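Uncharacterized protein (Bacteroides eggerthii, PDB 4FTD) is of unknown function but carries a six-bladed beta-propeller and an immunoglobulin-like domain, and may take part in carbohydrate metabolism. Local coordinates at residues A[335-343]-A[355-366]; A[402-413]-A[432-441]. One frame throughout, in Å; residues are numbered along the deposited sequence.

Contact 1. Residues A[335-343]-A[355-366]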
loop_
_atom_site.group_PDB
_atom_site.type_symbol
_atom_site.label_atom_id
_atom_site.label_comp_id
_atom_site.label_asym_id
_atom_site.label_seq_id
_atom_site.Cartn_x
_atom_site.Cartn_y
_atom_site.Cartn_z
ATOM N N ILE A 335 10.272 11.929 -2.249
ATOM C CA ILE A 335 10.282 10.566 -1.690
ATOM C C ILE A 335 11.536 9.839 -2.214
ATOM O O ILE A 335 11.625 9.552 -3.386
ATOM C CB ILE A 335 8.980 9.815 -2.018
ATOM C CG1 ILE A 335 7.800 10.551 -1.349
ATOM C CG2 ILE A 335 9.045 8.368 -1.522
ATOM C CD1 ILE A 335 6.430 10.145 -1.823
ATOM N N ALA A 336 12.496 9.583 -1.321
ATOM C CA ALA A 336 13.816 9.032 -1.651
ATOM C C ALA A 336 14.156 7.979 -0.600
ATOM O O ALA A 336 13.365 7.076 -0.386
ATOM C CB ALA A 336 14.870 10.148 -1.685
ATOM N N GLY A 337 15.310 8.061 0.051
ATOM C CA GLY A 337 15.713 7.038 1.048
ATOM C C GLY A 337 15.876 5.605 0.513
ATOM O O GLY A 337 15.722 4.621 1.269
ATOM N N GLU A 338 16.218 5.500 -0.780
ATOM C CA GLU A 338 16.397 4.258 -1.521
ATOM C C GLU A 338 15.089 3.475 -1.719
ATOM O O GLU A 338 15.135 2.248 -1.868
ATOM C CB GLU A 338 17.473 3.339 -0.896
ATOM C CG GLU A 338 18.807 4.049 -0.590
ATOM C CD GLU A 338 19.917 3.068 -0.228
ATOM O OE1 GLU A 338 19.788 1.839 -0.468
ATOM O OE2 GLU A 338 20.932 3.533 0.315
ATOM N N ALA A 339 13.954 4.199 -1.719
ATOM C CA ALA A 339 12.648 3.662 -2.056
ATOM C C ALA A 339 12.703 3.167 -3.499
ATOM O O ALA A 339 13.092 3.880 -4.423
ATOM C CB ALA A 339 11.553 4.702 -1.901
ATOM N N VAL A 340 12.356 1.909 -3.651
ATOM C CA VAL A 340 12.266 1.232 -4.924
ATOM C C VAL A 340 10.898 0.522 -4.994
ATOM O O VAL A 340 10.088 0.595 -4.068
ATOM C CB VAL A 340 13.469 0.253 -5.176
ATOM C CG1 VAL A 340 14.804 1.030 -5.181
ATOM C CG2 VAL A 340 13.528 -0.895 -4.177
ATOM N N ALA A 341 10.615 -0.066 -6.145
ATOM C CA ALA A 341 9.320 -0.696 -6.439
ATOM C C ALA A 341 8.080 0.193 -6.089
ATOM O O ALA A 341 7.185 -0.253 -5.408
ATOM C CB ALA A 341 9.251 -2.058 -5.748
ATOM N N PRO A 342 8.038 1.450 -6.575
ATOM C CA PRO A 342 6.951 2.404 -6.236
ATOM C C PRO A 342 5.610 2.067 -6.885
ATOM O O PRO A 342 5.489 2.131 -8.126
ATOM C CB PRO A 342 7.485 3.755 -6.772
ATOM C CG PRO A 342 8.385 3.360 -7.887
ATOM C CD PRO A 342 8.979 2.040 -7.528
ATOM N N LYS A 343 4.626 1.675 -6.064
ATOM C CA LYS A 343 3.297 1.340 -6.564
ATOM C C LYS A 343 2.226 2.222 -5.938
ATOM O O LYS A 343 2.176 2.388 -4.718
ATOM C CB LYS A 343 2.971 -0.145 -6.302
ATOM C CG LYS A 343 3.934 -1.107 -6.983
ATOM C CD LYS A 343 3.485 -2.569 -7.033
ATOM C CE LYS A 343 4.510 -3.417 -7.791
ATOM N NZ LYS A 343 4.160 -4.889 -7.836
ATOM N N VAL A 355 6.218 1.559 -1.156
ATOM C CA VAL A 355 7.605 1.394 -1.605
ATOM C C VAL A 355 8.302 0.435 -0.682
ATOM O O VAL A 355 7.780 0.121 0.404
ATOM C CB VAL A 355 8.391 2.722 -1.650
ATOM C CG1 VAL A 355 7.763 3.710 -2.616
ATOM C CG2 VAL A 355 8.559 3.322 -0.258
ATOM N N CYS A 356 9.444 -0.106 -1.132
ATOM C CA CYS A 356 10.346 -0.799 -0.205
ATOM C C CYS A 356 11.687 -0.133 -0.274
ATOM O O CYS A 356 12.220 0.068 -1.383
ATOM C CB CYS A 356 10.473 -2.301 -0.520
ATOM S SG CYS A 356 11.378 -3.231 0.734
ATOM N N THR A 357 12.270 0.224 0.871
ATOM C CA THR A 357 13.599 0.853 0.811
ATOM C C THR A 357 14.638 -0.298 0.689
ATOM O O THR A 357 14.517 -1.299 1.374
ATOM C CB THR A 357 13.861 1.805 1.987
ATOM O OG1 THR A 357 13.738 1.024 3.157
ATOM C CG2 THR A 357 12.841 3.044 1.999
ATOM N N ALA A 358 15.633 -0.143 -0.187
ATOM C CA ALA A 358 16.518 -1.254 -0.607
ATOM C C ALA A 358 17.708 -1.538 0.299
ATOM O O ALA A 358 17.936 -2.687 0.738
ATOM C CB ALA A 358 16.992 -1.012 -2.039
ATOM N N GLY A 359 18.502 -0.509 0.584
ATOM C CA GLY A 359 19.729 -0.744 1.329
ATOM C C GLY A 359 20.839 -1.349 0.479
ATOM O O GLY A 359 21.361 -2.404 0.805
ATOM N N GLN A 360 21.235 -0.627 -0.568
ATOM C CA GLN A 360 22.254 -1.081 -1.532
ATOM C C GLN A 360 23.580 -0.512 -1.128
ATOM O O GLN A 360 23.731 0.702 -1.113
ATOM C CB GLN A 360 21.890 -0.603 -2.951
ATOM C CG GLN A 360 22.874 -0.952 -4.070
ATOM C CD GLN A 360 22.952 -2.439 -4.355
ATOM O OE1 GLN A 360 22.122 -3.197 -3.934
ATOM N NE2 GLN A 360 23.981 -2.855 -5.073
ATOM N N GLY A 361 24.514 -1.380 -0.752
ATOM C CA GLY A 361 25.860 -1.011 -0.332
ATOM C C GLY A 361 25.940 -1.263 1.148
ATOM O O GLY A 361 25.019 -0.909 1.903
ATOM N N ALA A 362 27.044 -1.867 1.564
ATOM C CA ALA A 362 27.299 -2.179 2.961
ATOM C C ALA A 362 27.158 -0.980 3.883
ATOM O O ALA A 362 26.804 -1.160 5.034
ATOM C CB ALA A 362 28.667 -2.807 3.108
ATOM N N ALA A 363 27.401 0.237 3.374
ATOM C CA ALA A 363 27.334 1.472 4.174
ATOM C C ALA A 363 25.953 2.135 4.133
ATOM O O ALA A 363 25.716 3.127 4.785
ATOM C CB ALA A 363 28.396 2.454 3.698
ATOM N N SER A 364 25.016 1.581 3.381
ATOM C CA SER A 364 23.704 2.214 3.274
ATOM C C SER A 364 23.001 2.421 4.616
ATOM O O SER A 364 23.003 1.546 5.469
ATOM C CB SER A 364 22.759 1.397 2.431
ATOM O OG SER A 364 21.477 2.006 2.569
ATOM N N LYS A 365 22.349 3.566 4.750
ATOM C CA LYS A 365 21.582 3.898 5.924
ATOM C C LYS A 365 20.094 3.827 5.593
ATOM O O LYS A 365 19.304 4.370 6.330
ATOM C CB LYS A 365 22.021 5.289 6.454
ATOM C CG LYS A 365 23.497 5.355 6.898
ATOM C CD LYS A 365 24.003 6.788 7.037
ATOM C CE LYS A 365 25.396 6.886 7.651
ATOM N NZ LYS A 365 25.487 6.159 8.947
ATOM N N ALA A 366 19.691 3.130 4.518
ATOM C CA ALA A 366 18.275 2.999 4.192
ATOM C C ALA A 366 17.540 2.305 5.350
ATOM O O ALA A 366 18.109 1.463 6.051
ATOM C CB ALA A 366 18.083 2.198 2.885
HETATM O O HOH W 1 23.216 3.238 -0.657
#
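E338 reaches out from 335-343 and lays its carboxylate into the loop that follows strand 350-357. Its CG lies anti to the carbonyl carbon (chi1 -50°), and the chain runs extended from there into the loop. E338 OE1 takes the backbone N of Q360 at 2.9 Å on its syn lone pair. The N of G359 adds a weak bond to the same oxygen. E338 OE2 accepts from S364 OG at 2.8 Å, and this hydroxyl comes from above the carboxylate plane. A water also joins E338 OE2 to Q360 O. S364 OG is held in turn by A366 N in an ST turn. The carboxylate thus ties both ends of the loop together, and A366 CB packs against E338 CD at 3.7 Å.

The tight part lies deeper, where two short strands pair antiparallel. V340 and C356 form a hydrogen-bonded pair, with V340 N to C356 O at 2.9 Å and C356 N to V340 O at 3.1 Å. A339 and T357 face each other as a non-hydrogen-bonded pair. A339 CB rests on V355 CG2 at 3.7 Å, and P342 packs more distantly on V355 CG1. A358 N continues the pairing by bonding E338 O at 3.0 Å.

The outer side is looser. G337 is exposed in the type I' turn from A336 to A339. Its carbonyl O touches T357 CG2 and A366 CB.

The chain turns a corner at A341, and strand 342-347 pairs with 350-357 in a hairpin. Strand 369-374 flanks 350-357 and touches V355 and T357 with its side chains. Strand 300-304 packs against V340 and P342, and strand 412-420 against V340 and C356.

Contact 2. Residues A[402-413]-A[432-441]; sequences LGGSGNGNALAQ and FASRTQSGFV
R435 CG stands anti to the backbone N (chi1 -173°), and a bend at chi2 (-98°) turns the guanidinium toward the loop 403-409. N407 holds its CG between its own backbone N and carbonyl carbon (chi1 64°), which brings N407 ND2 over one face of the guanidinium, offset toward its rim. S405 O lies at the edge instead, in the guanidinium plane, and takes R435 NH2 at 2.8 Å and R435 NH1 in a weaker bond. A water at the same edge links S405 N to Q437 O and takes a weak bond from R435 NH1. NH1 also donates to S438 OG. S438 OG in turn donates a hydrogen bond to G403 O at 2.8 Å.

N407 ND2 donates to T436 O at 3.2 Å. N407 OD1 accepts from N409 N, closing an Asx turn. The amides of N407 and Q437 stack with their planes nearly parallel. N409 ND2 meets Q437 OE1 at 2.9 Å in a nearly straight bond.

This loop precedes the hairpin of strands 412-420 and 426-435 in a propeller blade. Q413 and S434 form its antiparallel hydrogen-bonded pair, and A412 faces R435 in a non-hydrogen-bonded one. At T436 the pairing ends in a double grip: backbone N and OG1 both donate to L411 O. S438 and G439 both face R435 in a classic beta bulge.

R435 NE and NH2 also bond A358 O and G359 O. A leucine in place of R435 would probably leave S405 O and the carbonyls of A358 and G359 without their donor, and the loop 403-409 less firmly held.

L402 and the aliphatic part of R435 make the apolar part. L402 CD1 packs on R435 CB at 3.7 Å, and L402 CD2 on V441 CG1 at 3.7 Å. A separate water joins L402 O to S438 O.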
loop_
_atom_site.group_PDB
_atom_site.type_symbol
_atom_site.label_atom_id
_atom_site.label_comp_id
_atom_site.label_asym_id
_atom_site.label_seq_id
_atom_site.Cartn_x
_atom_site.Cartn_y
_atom_site.Cartn_z
ATOM N N LEU A 402 12.156 -4.570 7.762
ATOM C CA LEU A 402 12.409 -5.968 7.418
ATOM C C LEU A 402 13.695 -6.502 8.065
ATOM O O LEU A 402 13.976 -7.683 7.975
ATOM C CB LEU A 402 12.451 -6.141 5.884
ATOM C CG LEU A 402 11.204 -5.784 5.059
ATOM C CD1 LEU A 402 11.516 -5.650 3.559
ATOM C CD2 LEU A 402 10.157 -6.838 5.326
ATOM N N GLY A 403 14.486 -5.626 8.687
ATOM C CA GLY A 403 15.771 -6.024 9.272
ATOM C C GLY A 403 16.833 -6.220 8.194
ATOM O O GLY A 403 16.634 -5.925 7.010
ATOM N N GLY A 404 17.965 -6.726 8.628
ATOM C CA GLY A 404 19.090 -6.987 7.764
ATOM C C GLY A 404 19.934 -5.737 7.676
ATOM O O GLY A 404 19.776 -4.803 8.442
ATOM N N SER A 405 20.865 -5.728 6.740
ATOM C CA SER A 405 21.734 -4.575 6.579
ATOM C C SER A 405 22.068 -4.427 5.101
ATOM O O SER A 405 21.641 -5.217 4.240
ATOM C CB SER A 405 22.988 -4.736 7.437
ATOM O OG SER A 405 23.684 -5.870 7.011
ATOM N N GLY A 406 22.803 -3.385 4.788
ATOM C CA GLY A 406 23.125 -3.135 3.413
ATOM C C GLY A 406 23.922 -4.241 2.763
ATOM O O GLY A 406 24.775 -4.802 3.375
ATOM N N ASN A 407 23.615 -4.546 1.518
ATOM C CA ASN A 407 24.363 -5.546 0.751
ATOM C C ASN A 407 24.500 -5.098 -0.705
ATOM O O ASN A 407 23.922 -4.078 -1.128
ATOM C CB ASN A 407 23.715 -6.950 0.899
ATOM C CG ASN A 407 22.325 -7.021 0.335
ATOM O OD1 ASN A 407 22.151 -6.761 -0.856
ATOM N ND2 ASN A 407 21.328 -7.449 1.151
ATOM N N GLY A 408 25.278 -5.853 -1.471
ATOM C CA GLY A 408 25.540 -5.513 -2.875
ATOM C C GLY A 408 24.472 -5.967 -3.864
ATOM O O GLY A 408 24.631 -5.739 -5.031
ATOM N N ASN A 409 23.371 -6.579 -3.417
ATOM C CA ASN A 409 22.353 -7.103 -4.324
ATOM C C ASN A 409 20.962 -6.930 -3.689
ATOM O O ASN A 409 20.218 -7.891 -3.532
ATOM C CB ASN A 409 22.687 -8.565 -4.693
ATOM C CG ASN A 409 23.095 -9.385 -3.493
ATOM O OD1 ASN A 409 24.216 -9.874 -3.428
ATOM N ND2 ASN A 409 22.217 -9.465 -2.487
ATOM N N ALA A 410 20.640 -5.676 -3.370
ATOM C CA ALA A 410 19.519 -5.307 -2.517
ATOM C C ALA A 410 18.209 -5.155 -3.317
ATOM O O ALA A 410 17.465 -4.164 -3.182
ATOM C CB ALA A 410 19.892 -4.030 -1.741
ATOM N N LEU A 411 17.902 -6.161 -4.122
ATOM C CA LEU A 411 16.684 -6.145 -4.911
ATOM C C LEU A 411 15.494 -6.291 -3.916
ATOM O O LEU A 411 15.559 -7.101 -2.926
ATOM C CB LEU A 411 16.661 -7.231 -6.010
ATOM C CG LEU A 411 17.547 -6.982 -7.266
ATOM C CD1 LEU A 411 17.166 -5.685 -7.990
ATOM C CD2 LEU A 411 19.025 -7.033 -6.915
ATOM N N ALA A 412 14.492 -5.440 -4.138
ATOM C CA ALA A 412 13.288 -5.350 -3.303
ATOM C C ALA A 412 12.060 -5.260 -4.181
ATOM O O ALA A 412 12.123 -4.696 -5.278
ATOM C CB ALA A 412 13.332 -4.144 -2.363
ATOM N N GLN A 413 10.970 -5.871 -3.721
ATOM C CA GLN A 413 9.711 -5.912 -4.429
ATOM C C GLN A 413 8.599 -5.458 -3.453
ATOM O O GLN A 413 8.719 -5.532 -2.220
ATOM C CB GLN A 413 9.354 -7.335 -4.932
ATOM C CG GLN A 413 10.332 -7.918 -5.944
ATOM C CD GLN A 413 11.638 -8.360 -5.344
ATOM O OE1 GLN A 413 11.661 -8.960 -4.256
ATOM N NE2 GLN A 413 12.738 -8.104 -6.047
ATOM N N PHE A 432 2.465 -6.011 0.746
ATOM C CA PHE A 432 3.591 -6.939 0.751
ATOM C C PHE A 432 4.831 -6.206 0.326
ATOM O O PHE A 432 4.788 -5.386 -0.609
ATOM C CB PHE A 432 3.303 -8.044 -0.232
ATOM C CG PHE A 432 4.475 -8.969 -0.555
ATOM C CD1 PHE A 432 5.318 -8.701 -1.638
ATOM C CD2 PHE A 432 4.621 -10.203 0.140
ATOM C CE1 PHE A 432 6.343 -9.581 -1.980
ATOM C CE2 PHE A 432 5.614 -11.095 -0.220
ATOM C CZ PHE A 432 6.484 -10.772 -1.276
ATOM N N ALA A 433 5.928 -6.537 0.977
ATOM C CA ALA A 433 7.285 -6.142 0.578
ATOM C C ALA A 433 8.223 -7.334 0.821
ATOM O O ALA A 433 8.024 -8.144 1.755
ATOM C CB ALA A 433 7.787 -4.921 1.347
ATOM N N SER A 434 9.223 -7.448 -0.038
ATOM C CA SER A 434 10.286 -8.436 0.067
ATOM C C SER A 434 11.594 -7.754 -0.258
ATOM O O SER A 434 11.656 -6.985 -1.204
ATOM C CB SER A 434 10.104 -9.550 -0.972
ATOM O OG SER A 434 11.069 -10.591 -0.722
ATOM N N ARG A 435 12.648 -8.121 0.444
ATOM C CA ARG A 435 13.953 -7.565 0.219
ATOM C C ARG A 435 15.025 -8.627 0.387
ATOM O O ARG A 435 15.035 -9.402 1.372
ATOM C CB ARG A 435 14.155 -6.372 1.112
ATOM C CG ARG A 435 15.442 -5.616 0.842
ATOM C CD ARG A 435 16.538 -6.018 1.805
ATOM N NE ARG A 435 17.749 -5.246 1.634
ATOM C CZ ARG A 435 18.864 -5.433 2.328
ATOM N NH1 ARG A 435 18.936 -6.397 3.233
ATOM N NH2 ARG A 435 19.918 -4.644 2.119
ATOM N N THR A 436 15.937 -8.667 -0.581
ATOM C CA THR A 436 17.024 -9.669 -0.622
ATOM C C THR A 436 17.886 -9.685 0.637
ATOM O O THR A 436 18.386 -8.641 1.044
ATOM C CB THR A 436 17.913 -9.472 -1.850
ATOM O OG1 THR A 436 17.075 -9.507 -3.010
ATOM C CG2 THR A 436 19.019 -10.540 -1.931
ATOM N N GLN A 437 18.001 -10.860 1.238
ATOM C CA GLN A 437 18.758 -11.092 2.495
ATOM C C GLN A 437 18.085 -10.494 3.755
ATOM O O GLN A 437 18.714 -10.421 4.821
ATOM C CB GLN A 437 20.261 -10.705 2.381
ATOM C CG GLN A 437 21.006 -11.566 1.371
ATOM C CD GLN A 437 22.456 -11.141 1.132
ATOM O OE1 GLN A 437 22.876 -10.864 0.000
ATOM N NE2 GLN A 437 23.203 -11.048 2.189
ATOM N N SER A 438 16.815 -10.117 3.656
ATOM C CA SER A 438 16.028 -9.699 4.827
ATOM C C SER A 438 14.748 -10.502 4.972
ATOM O O SER A 438 14.335 -10.772 6.058
ATOM C CB SER A 438 15.665 -8.244 4.770
ATOM O OG SER A 438 16.815 -7.452 4.682
ATOM N N GLY A 439 14.094 -10.857 3.868
ATOM C CA GLY A 439 12.869 -11.639 3.919
ATOM C C GLY A 439 11.663 -10.843 3.404
ATOM O O GLY A 439 11.823 -9.886 2.684
ATOM N N PHE A 440 10.461 -11.249 3.802
ATOM C CA PHE A 440 9.234 -10.620 3.326
ATOM C C PHE A 440 8.189 -10.488 4.413
ATOM O O PHE A 440 8.279 -11.168 5.419
ATOM C CB PHE A 440 8.692 -11.342 2.099
ATOM C CG PHE A 440 8.095 -12.726 2.336
ATOM C CD1 PHE A 440 6.779 -12.871 2.744
ATOM C CD2 PHE A 440 8.842 -13.888 2.058
ATOM C CE1 PHE A 440 6.224 -14.143 2.948
ATOM C CE2 PHE A 440 8.298 -15.143 2.235
ATOM C CZ PHE A 440 6.983 -15.271 2.658
ATOM N N VAL A 441 7.205 -9.625 4.187
ATOM C CA VAL A 441 6.114 -9.369 5.148
ATOM C C VAL A 441 4.808 -9.141 4.370
ATOM O O VAL A 441 4.811 -8.645 3.210
ATOM C CB VAL A 441 6.457 -8.165 6.069
ATOM C CG1 VAL A 441 6.485 -6.851 5.307
ATOM C CG2 VAL A 441 5.501 -8.024 7.245
HETATM O O HOH W 2 15.669 -9.638 8.084
HETATM O O HOH W 3 20.431 -8.220 5.254
HETATM O O HOH W 4 13.401 -9.854 -2.381
#

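The two contacts come in series along the chain: contact 1 closes before contact 2 opens. Their centres are about 10 Å apart, on the same side of the chain's centre. Contact 1 belongs to the sheet containing strands 339-340, 342-347, 350-357, 369-374 and 398-401. Contact 2 involves the four-stranded sheet of 120-125, 439-446, 426-435 and 412-420. That sheet combines a strand from early in the chain with three from its end, consistent with closure of the propeller ring. The loops of the contacts meet directly: G361 N lies 2.8 Å from N407 O, a probable hydrogen bond, and A358 CB packs on A410 O. This probably ties two successive blades together.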